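Acyl-coenzyme A oxidase 1 (Yarrowia lipolytica, PDB 5Y9D) catalyses the FAD-dependent oxidation of 2,3-saturated acyl-CoA by oxygen to (2E)-enoyl-CoA and hydrogen peroxide in peroxisomal fatty acid beta-oxidation. Local coordinates at residues T185-F193 with A287-V295; T381-L392 with K405-L413. All blocks are in the same frame, centred on the assembly; numbering follows the deposited sequence.

Interaction 1: residues T185-F193 with A287-V295; sequences TYDQDSDQF and AKVSDTGVV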
loop_
_atom_site.group_PDB
_atom_site.type_symbol
_atom_site.label_atom_id
_atom_site.label_comp_id
_atom_site.label_asym_id
_atom_site.label_seq_id
_atom_site.Cartn_x
_atom_site.Cartn_y
_atom_site.Cartn_z
ATOM N N THR A 185 6.077 15.115 -38.533
ATOM C CA THR A 185 6.109 16.247 -39.423
ATOM C C THR A 185 5.963 15.763 -40.856
ATOM O O THR A 185 6.660 14.848 -41.284
ATOM C CB THR A 185 7.332 17.171 -39.203
ATOM O OG1 THR A 185 7.774 17.697 -40.450
ATOM C CG2 THR A 185 8.476 16.472 -38.548
ATOM N N TYR A 186 5.026 16.404 -41.571
ATOM C CA TYR A 186 4.516 15.937 -42.860
ATOM C C TYR A 186 5.480 16.272 -43.965
ATOM O O TYR A 186 6.063 17.330 -43.960
ATOM C CB TYR A 186 3.156 16.556 -43.198
ATOM C CG TYR A 186 2.666 16.086 -44.551
ATOM C CD1 TYR A 186 2.349 14.749 -44.765
ATOM C CD2 TYR A 186 2.582 16.961 -45.638
ATOM C CE1 TYR A 186 1.925 14.303 -46.006
ATOM C CE2 TYR A 186 2.165 16.525 -46.888
ATOM C CZ TYR A 186 1.836 15.197 -47.062
ATOM O OH TYR A 186 1.429 14.747 -48.282
ATOM N N ASP A 187 5.657 15.347 -44.896
ATOM C CA ASP A 187 6.557 15.568 -46.014
ATOM C C ASP A 187 5.814 15.302 -47.310
ATOM O O ASP A 187 5.480 14.163 -47.620
ATOM C CB ASP A 187 7.812 14.690 -45.897
ATOM C CG ASP A 187 8.805 14.925 -47.034
ATOM O OD1 ASP A 187 8.468 15.653 -47.985
ATOM O OD2 ASP A 187 9.920 14.367 -46.987
ATOM N N GLN A 188 5.593 16.367 -48.067
ATOM C CA GLN A 188 4.764 16.324 -49.273
ATOM C C GLN A 188 5.484 15.665 -50.437
ATOM O O GLN A 188 4.891 14.867 -51.140
ATOM C CB GLN A 188 4.345 17.738 -49.637
ATOM C CG GLN A 188 3.294 17.848 -50.722
ATOM C CD GLN A 188 2.782 19.268 -50.834
ATOM O OE1 GLN A 188 3.415 20.205 -50.346
ATOM N NE2 GLN A 188 1.636 19.434 -51.461
ATOM N N ASP A 189 6.768 15.981 -50.622
ATOM C CA ASP A 189 7.583 15.358 -51.668
ATOM C C ASP A 189 7.359 13.861 -51.716
ATOM O O ASP A 189 7.199 13.317 -52.789
ATOM C CB ASP A 189 9.078 15.679 -51.492
ATOM C CG ASP A 189 9.437 17.146 -51.887
ATOM O OD1 ASP A 189 8.650 18.078 -51.596
ATOM O OD2 ASP A 189 10.521 17.376 -52.483
ATOM N N SER A 190 7.296 13.208 -50.550
ATOM C CA SER A 190 7.156 11.730 -50.438
ATOM C C SER A 190 5.765 11.215 -49.977
ATOM O O SER A 190 5.511 10.002 -50.013
ATOM C CB SER A 190 8.258 11.162 -49.517
ATOM O OG SER A 190 8.275 11.794 -48.241
ATOM N N ASP A 191 4.880 12.128 -49.569
ATOM C CA ASP A 191 3.593 11.786 -48.956
ATOM C C ASP A 191 3.768 10.862 -47.719
ATOM O O ASP A 191 3.114 9.813 -47.583
ATOM C CB ASP A 191 2.605 11.195 -49.979
ATOM C CG ASP A 191 1.126 11.427 -49.578
ATOM O OD1 ASP A 191 0.866 12.308 -48.742
ATOM O OD2 ASP A 191 0.207 10.737 -50.078
ATOM N N GLN A 192 4.646 11.317 -46.816
ATOM C CA GLN A 192 5.014 10.594 -45.598
ATOM C C GLN A 192 4.984 11.471 -44.352
ATOM O O GLN A 192 5.060 12.717 -44.447
ATOM C CB GLN A 192 6.412 10.017 -45.762
ATOM C CG GLN A 192 6.453 9.013 -46.886
ATOM C CD GLN A 192 7.764 8.277 -47.004
ATOM O OE1 GLN A 192 8.828 8.849 -46.840
ATOM N NE2 GLN A 192 7.682 6.997 -47.324
ATOM N N PHE A 193 4.853 10.824 -43.189
ATOM C CA PHE A 193 5.222 11.470 -41.934
ATOM C C PHE A 193 6.609 11.023 -41.484
ATOM O O PHE A 193 7.015 9.858 -41.619
ATOM C CB PHE A 193 4.200 11.207 -40.831
ATOM C CG PHE A 193 2.855 11.863 -41.072
ATOM C CD1 PHE A 193 2.701 13.229 -40.933
ATOM C CD2 PHE A 193 1.772 11.121 -41.431
ATOM C CE1 PHE A 193 1.480 13.825 -41.140
ATOM C CE2 PHE A 193 0.546 11.710 -41.652
ATOM C CZ PHE A 193 0.392 13.061 -41.507
ATOM N N ALA A 287 -9.679 13.626 -37.728
ATOM C CA ALA A 287 -8.686 14.590 -38.175
ATOM C C ALA A 287 -8.057 14.072 -39.449
ATOM O O ALA A 287 -7.688 12.913 -39.505
ATOM C CB ALA A 287 -7.617 14.760 -37.105
ATOM N N LYS A 288 -7.918 14.936 -40.460
ATOM C CA LYS A 288 -7.451 14.530 -41.784
ATOM C C LYS A 288 -6.306 15.386 -42.251
ATOM O O LYS A 288 -6.129 16.512 -41.815
ATOM C CB LYS A 288 -8.588 14.621 -42.801
ATOM C CG LYS A 288 -9.677 13.577 -42.597
ATOM C CD LYS A 288 -11.068 14.209 -42.518
ATOM C CE LYS A 288 -12.146 13.273 -41.958
ATOM N NZ LYS A 288 -12.332 12.029 -42.772
ATOM N N VAL A 289 -5.522 14.834 -43.150
ATOM C CA VAL A 289 -4.462 15.552 -43.795
ATOM C C VAL A 289 -4.453 15.062 -45.217
ATOM O O VAL A 289 -4.425 13.849 -45.442
ATOM C CB VAL A 289 -3.091 15.245 -43.180
ATOM C CG1 VAL A 289 -1.994 15.958 -43.960
ATOM C CG2 VAL A 289 -3.066 15.670 -41.724
ATOM N N SER A 290 -4.486 16.003 -46.159
ATOM C CA SER A 290 -4.497 15.687 -47.584
ATOM C C SER A 290 -3.078 15.477 -48.084
ATOM O O SER A 290 -2.097 15.839 -47.397
ATOM C CB SER A 290 -5.135 16.845 -48.362
ATOM O OG SER A 290 -4.289 17.997 -48.339
ATOM N N ASP A 291 -2.965 14.930 -49.294
ATOM C CA ASP A 291 -1.661 14.777 -49.956
ATOM C C ASP A 291 -1.016 16.118 -50.394
ATOM O O ASP A 291 0.080 16.125 -50.961
ATOM C CB ASP A 291 -1.762 13.814 -51.141
ATOM C CG ASP A 291 -2.778 14.262 -52.205
ATOM O OD1 ASP A 291 -3.298 15.404 -52.117
ATOM O OD2 ASP A 291 -3.049 13.467 -53.144
ATOM N N THR A 292 -1.705 17.239 -50.145
ATOM C CA THR A 292 -1.140 18.574 -50.384
ATOM C C THR A 292 -0.742 19.254 -49.073
ATOM O O THR A 292 -0.010 20.245 -49.084
ATOM C CB THR A 292 -2.100 19.514 -51.170
ATOM O OG1 THR A 292 -3.142 20.010 -50.307
ATOM C CG2 THR A 292 -2.713 18.795 -52.379
ATOM N N GLY A 293 -1.246 18.727 -47.956
ATOM C CA GLY A 293 -0.804 19.147 -46.637
ATOM C C GLY A 293 -1.785 19.990 -45.863
ATOM O O GLY A 293 -1.418 20.603 -44.863
ATOM N N VAL A 294 -3.032 20.028 -46.309
ATOM C CA VAL A 294 -4.060 20.806 -45.617
ATOM C C VAL A 294 -4.679 19.876 -44.587
ATOM O O VAL A 294 -4.979 18.716 -44.898
ATOM C CB VAL A 294 -5.117 21.418 -46.597
ATOM C CG1 VAL A 294 -4.415 22.143 -47.751
ATOM C CG2 VAL A 294 -6.094 20.372 -47.128
ATOM N N VAL A 295 -4.831 20.349 -43.355
ATOM C CA VAL A 295 -5.298 19.450 -42.302
ATOM C C VAL A 295 -6.810 19.486 -42.416
ATOM O O VAL A 295 -7.512 20.250 -41.744
ATOM C CB VAL A 295 -4.684 19.711 -40.897
ATOM C CG1 VAL A 295 -3.321 20.367 -41.033
ATOM C CG2 VAL A 295 -5.599 20.490 -39.972
#

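Interaction 2: residues T381-L392 with K405-L413; sequences TWIETTDRILAL and KAVTDTKEL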
loop_
_atom_site.group_PDB
_atom_site.type_symbol
_atom_site.label_atom_id
_atom_site.label_comp_id
_atom_site.label_asym_id
_atom_site.label_seq_id
_atom_site.Cartn_x
_atom_site.Cartn_y
_atom_site.Cartn_z
ATOM N N THR A 381 -23.094 2.010 -20.302
ATOM C CA THR A 381 -22.958 3.256 -21.059
ATOM C C THR A 381 -21.814 3.209 -22.074
ATOM O O THR A 381 -22.009 3.622 -23.208
ATOM C CB THR A 381 -22.826 4.474 -20.142
ATOM O OG1 THR A 381 -23.934 4.499 -19.234
ATOM C CG2 THR A 381 -22.819 5.734 -20.943
ATOM N N TRP A 382 -20.650 2.672 -21.703
ATOM C CA TRP A 382 -19.566 2.502 -22.682
ATOM C C TRP A 382 -20.021 1.669 -23.890
ATOM O O TRP A 382 -19.725 2.022 -25.035
ATOM C CB TRP A 382 -18.311 1.841 -22.090
ATOM C CG TRP A 382 -17.467 1.247 -23.182
ATOM C CD1 TRP A 382 -17.539 -0.034 -23.701
ATOM C CD2 TRP A 382 -16.491 1.929 -23.945
ATOM N NE1 TRP A 382 -16.649 -0.181 -24.735
ATOM C CE2 TRP A 382 -15.987 1.008 -24.906
ATOM C CE3 TRP A 382 -15.986 3.230 -23.916
ATOM C CZ2 TRP A 382 -14.997 1.352 -25.819
ATOM C CZ3 TRP A 382 -14.995 3.575 -24.824
ATOM C CH2 TRP A 382 -14.506 2.636 -25.765
ATOM N N ILE A 383 -20.705 0.556 -23.639
ATOM C CA ILE A 383 -21.069 -0.343 -24.716
ATOM C C ILE A 383 -22.138 0.303 -25.591
ATOM O O ILE A 383 -22.096 0.175 -26.825
ATOM C CB ILE A 383 -21.521 -1.726 -24.197
ATOM C CG1 ILE A 383 -20.311 -2.452 -23.599
ATOM C CG2 ILE A 383 -22.154 -2.549 -25.325
ATOM C CD1 ILE A 383 -20.448 -3.952 -23.495
ATOM N N GLU A 384 -23.075 1.003 -24.950
ATOM C CA GLU A 384 -24.107 1.753 -25.667
ATOM C C GLU A 384 -23.496 2.910 -26.460
ATOM O O GLU A 384 -23.800 3.101 -27.637
ATOM C CB GLU A 384 -25.166 2.286 -24.687
ATOM C CG GLU A 384 -26.090 3.377 -25.237
ATOM C CD GLU A 384 -25.584 4.802 -25.004
ATOM O OE1 GLU A 384 -25.746 5.653 -25.914
ATOM O OE2 GLU A 384 -25.031 5.079 -23.911
ATOM N N THR A 385 -22.637 3.682 -25.814
ATOM C CA THR A 385 -22.154 4.907 -26.414
ATOM C C THR A 385 -21.272 4.651 -27.645
ATOM O O THR A 385 -21.359 5.397 -28.614
ATOM C CB THR A 385 -21.413 5.786 -25.391
ATOM O OG1 THR A 385 -21.555 7.164 -25.753
ATOM C CG2 THR A 385 -19.919 5.416 -25.313
ATOM N N THR A 386 -20.442 3.609 -27.614
ATOM C CA THR A 386 -19.509 3.342 -28.721
ATOM C C THR A 386 -20.144 2.565 -29.907
ATOM O O THR A 386 -19.560 2.522 -30.994
ATOM C CB THR A 386 -18.218 2.627 -28.246
ATOM O OG1 THR A 386 -18.537 1.307 -27.801
ATOM C CG2 THR A 386 -17.523 3.408 -27.121
ATOM N N ASP A 387 -21.313 1.949 -29.695
ATOM C CA ASP A 387 -22.168 1.496 -30.806
ATOM C C ASP A 387 -22.513 2.727 -31.640
ATOM O O ASP A 387 -22.293 2.744 -32.849
ATOM C CB ASP A 387 -23.492 0.877 -30.306
ATOM C CG ASP A 387 -23.320 -0.499 -29.661
ATOM O OD1 ASP A 387 -22.205 -1.074 -29.720
ATOM O OD2 ASP A 387 -24.323 -1.003 -29.094
ATOM N N ARG A 388 -23.057 3.739 -30.955
ATOM C CA ARG A 388 -23.508 4.996 -31.561
ATOM C C ARG A 388 -22.401 5.741 -32.295
ATOM O O ARG A 388 -22.572 6.126 -33.457
ATOM C CB ARG A 388 -24.096 5.932 -30.492
ATOM C CG ARG A 388 -25.538 5.631 -30.109
ATOM C CD ARG A 388 -26.123 6.738 -29.247
ATOM N NE ARG A 388 -27.581 6.720 -29.274
ATOM C CZ ARG A 388 -28.376 7.389 -28.433
ATOM N NH1 ARG A 388 -27.873 8.151 -27.458
ATOM N NH2 ARG A 388 -29.698 7.291 -28.567
ATOM N N ILE A 389 -21.290 5.955 -31.591
ATOM C CA ILE A 389 -20.097 6.573 -32.161
ATOM C C ILE A 389 -19.593 5.839 -33.403
ATOM O O ILE A 389 -19.427 6.445 -34.436
ATOM C CB ILE A 389 -18.971 6.719 -31.108
ATOM C CG1 ILE A 389 -19.021 8.127 -30.470
ATOM C CG2 ILE A 389 -17.584 6.457 -31.698
ATOM C CD1 ILE A 389 -18.441 9.249 -31.324
ATOM N N LEU A 390 -19.358 4.540 -33.306
ATOM C CA LEU A 390 -18.821 3.793 -34.462
ATOM C C LEU A 390 -19.804 3.733 -35.676
ATOM O O LEU A 390 -19.365 3.704 -36.823
ATOM C CB LEU A 390 -18.344 2.378 -34.038
ATOM C CG LEU A 390 -16.862 2.131 -33.641
ATOM C CD1 LEU A 390 -15.979 2.137 -34.894
ATOM C CD2 LEU A 390 -16.303 3.075 -32.569
ATOM N N ALA A 391 -21.115 3.733 -35.413
ATOM C CA ALA A 391 -22.136 3.705 -36.472
ATOM C C ALA A 391 -22.358 5.074 -37.135
ATOM O O ALA A 391 -22.972 5.144 -38.202
ATOM C CB ALA A 391 -23.457 3.173 -35.928
ATOM N N LEU A 392 -21.880 6.148 -36.497
ATOM C CA LEU A 392 -21.902 7.498 -37.085
ATOM C C LEU A 392 -20.762 7.702 -38.093
ATOM O O LEU A 392 -19.620 7.283 -37.854
ATOM C CB LEU A 392 -21.794 8.571 -35.994
ATOM C CG LEU A 392 -23.097 8.915 -35.272
ATOM C CD1 LEU A 392 -22.820 9.508 -33.903
ATOM C CD2 LEU A 392 -23.941 9.860 -36.110
ATOM N N LYS A 405 -24.533 14.905 -30.205
ATOM C CA LYS A 405 -24.938 14.337 -28.914
ATOM C C LYS A 405 -23.973 13.213 -28.499
ATOM O O LYS A 405 -23.694 13.043 -27.316
ATOM C CB LYS A 405 -26.393 13.821 -28.976
ATOM C CG LYS A 405 -27.271 14.161 -27.763
ATOM C CD LYS A 405 -27.212 13.143 -26.619
ATOM C CE LYS A 405 -27.598 11.719 -27.028
ATOM N NZ LYS A 405 -28.752 11.614 -27.966
ATOM N N ALA A 406 -23.469 12.456 -29.474
ATOM C CA ALA A 406 -22.522 11.375 -29.208
ATOM C C ALA A 406 -21.221 11.925 -28.626
ATOM O O ALA A 406 -20.599 11.288 -27.776
ATOM C CB ALA A 406 -22.250 10.573 -30.470
ATOM N N VAL A 407 -20.828 13.122 -29.053
ATOM C CA VAL A 407 -19.665 13.789 -28.471
ATOM C C VAL A 407 -19.905 14.153 -27.004
ATOM O O VAL A 407 -19.064 13.838 -26.153
ATOM C CB VAL A 407 -19.253 15.041 -29.266
ATOM C CG1 VAL A 407 -18.185 15.830 -28.516
ATOM C CG2 VAL A 407 -18.735 14.634 -30.638
ATOM N N THR A 408 -21.037 14.806 -26.708
ATOM C CA THR A 408 -21.372 15.186 -25.313
ATOM C C THR A 408 -21.652 13.951 -24.440
ATOM O O THR A 408 -21.409 13.969 -23.228
ATOM C CB THR A 408 -22.559 16.186 -25.206
ATOM O OG1 THR A 408 -23.797 15.545 -25.552
ATOM C CG2 THR A 408 -22.326 17.415 -26.098
ATOM N N ASP A 409 -22.163 12.886 -25.056
ATOM C CA ASP A 409 -22.240 11.604 -24.378
ATOM C C ASP A 409 -20.832 11.163 -23.998
ATOM O O ASP A 409 -20.617 10.853 -22.833
ATOM C CB ASP A 409 -22.963 10.533 -25.220
ATOM C CG ASP A 409 -24.488 10.499 -24.971
ATOM O OD1 ASP A 409 -24.923 10.887 -23.855
ATOM O OD2 ASP A 409 -25.249 10.072 -25.884
ATOM N N THR A 410 -19.878 11.173 -24.943
ATOM C CA THR A 410 -18.501 10.743 -24.631
ATOM C C THR A 410 -17.799 11.672 -23.640
ATOM O O THR A 410 -17.003 11.201 -22.828
ATOM C CB THR A 410 -17.562 10.543 -25.869
ATOM O OG1 THR A 410 -17.351 11.787 -26.552
ATOM C CG2 THR A 410 -18.095 9.474 -26.841
ATOM N N LYS A 411 -18.075 12.973 -23.715
ATOM C CA LYS A 411 -17.549 13.939 -22.741
ATOM C C LYS A 411 -18.009 13.630 -21.315
ATOM O O LYS A 411 -17.202 13.603 -20.386
ATOM C CB LYS A 411 -17.985 15.365 -23.091
ATOM C CG LYS A 411 -17.206 16.018 -24.226
ATOM C CD LYS A 411 -17.446 17.528 -24.285
ATOM C CE LYS A 411 -16.493 18.220 -25.259
ATOM N NZ LYS A 411 -15.075 18.231 -24.792
ATOM N N GLU A 412 -19.313 13.421 -21.156
ATOM C CA GLU A 412 -19.906 13.100 -19.860
ATOM C C GLU A 412 -19.359 11.768 -19.348
ATOM O O GLU A 412 -19.098 11.606 -18.154
ATOM C CB GLU A 412 -21.438 13.005 -19.976
ATOM C CG GLU A 412 -22.167 12.822 -18.639
ATOM C CD GLU A 412 -23.485 12.060 -18.757
ATOM O OE1 GLU A 412 -23.901 11.432 -17.748
ATOM O OE2 GLU A 412 -24.104 12.087 -19.851
ATOM N N LEU A 413 -19.199 10.824 -20.268
ATOM C CA LEU A 413 -18.694 9.512 -19.942
ATOM C C LEU A 413 -17.235 9.575 -19.467
ATOM O O LEU A 413 -16.841 8.905 -18.507
ATOM C CB LEU A 413 -18.804 8.603 -21.158
ATOM C CG LEU A 413 -18.291 7.180 -20.905
ATOM C CD1 LEU A 413 -18.945 6.525 -19.691
ATOM C CD2 LEU A 413 -18.507 6.326 -22.143
#

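Interaction 1: residues T185-F193 with A287-V295
Y186 reaches across from near the end of strand 183-187 to the type I turn S290-G293, and its ring gives the largest single share of the hairpin's side of the contact, with Q188 close behind. With CG anti to the backbone N (chi1 179°) the ring extends toward the turn: CE2 lies 4.0 Å from G293 CA, and OH ends 3.3 Å from D291 O, which lies at the ring edge. Y186 OH donates back within its own segment to D191 OD1 at 2.5 Å, meeting that oxygen on its anti side, 29° out of the carboxylate plane. With the ring and hydroxyl gone, as in an alanine here, D191 OD1 is likely to be left without its mate in this segment and a gap to open beside G293. At the positive phi of G293, a side chain would run into the preceding carbonyl and sit close to the tyrosine ring. Next, Q188 stretches its extended chain over the turn, CG 3.7 Å from D291 O and NE2 3.0 Å from T292 O, but the angle is too poor for a hydrogen bond. Past the reversal, D191 and Q192 both face D187, a G1 beta bulge closing the hairpin. D191 OD1 touches D291 CA at 3.7 Å, while the two carboxylate planes stand 54° apart; the like charge is probably offset by R279, which forms a salt bridge with D191 OD2. Last comes F193, whose ring edge meets V289 CG2 at 4.3 Å from CZ. Strands 183-187 and 192-196 form an antiparallel hairpin in the mixed sheet of the acyl-CoA dehydrogenase-type middle domain. The loop between strand 275-278 and helix 306-334 lies against its turn end, F193 and V289 both resting on L223 of strand 216-225.

Interaction 2: residues T381-L392 with K405-L413
T385 sets its OG1 anti to the backbone N (chi1 -151°), which places OG1 3.7 Å from D409 CB and leaves CG2 to meet L413. On the opposing helix L413 also carries CG anti to its N (chi1 -180°), and the resulting reach brings CD2 to 3.6 Å from T385 CG2. L413 CD1 slides past the methyl of T381, and L413 CD2 lies 4.0 Å from W382 CA. Toward the other end of the contact, A406 is the small residue that lets the chains come close: its CB packs 3.6 Å from L392 CD1 and 4.1 Å from I389 CG1. I389 also crosses the T410 side chain at about a right angle, with CG1 4.0 Å from T410 CG2; T410 OG1 donates instead to V407 O within its own helix. Along the outer margin R388 extends from CG to NE, and D409 OD2 lies at the edge of its guanidinium, 3.6 Å from NH1, a long salt bridge. E384 OE1 makes an equally long one from well outside the guanidinium plane, so charge alone holds it. R388 would then partly offset the like charges of E384 and D409; the K405 amine, close to its NH1, is like-charged with R388 itself but opposite to both acids. The two segments run roughly antiparallel, with 146° between their directions and axes 9.9 Å apart at closest approach, as consecutive helices 355-391 and 400-437 of the C-alpha1 domain; helix 306-334 covers one end of the contact, its I309 touching both W382 and L413.

In the fold
Interaction 1 joins a hairpin of the beta-rich middle domain to the loop that leads on to helix 306-334, whereas interaction 2 lies in the helical C-alpha1 domain; their centres are 30 Å apart. The nearest atoms are about 10 Å apart, so neither contact bears on the other directly, yet a hydrogen bond from K288 NZ to N395 OD1 ties the loop of interaction 1 to the link between helices 355-391 and 400-437. Interaction 1 lies away from the annotated sites. Interaction 2 is nearer to them: the W382 side chain is about 9 Å from that of E464, the proton acceptor by similarity, and both its helices supply FAD-pocket residues elsewhere, among them H357 and Q437.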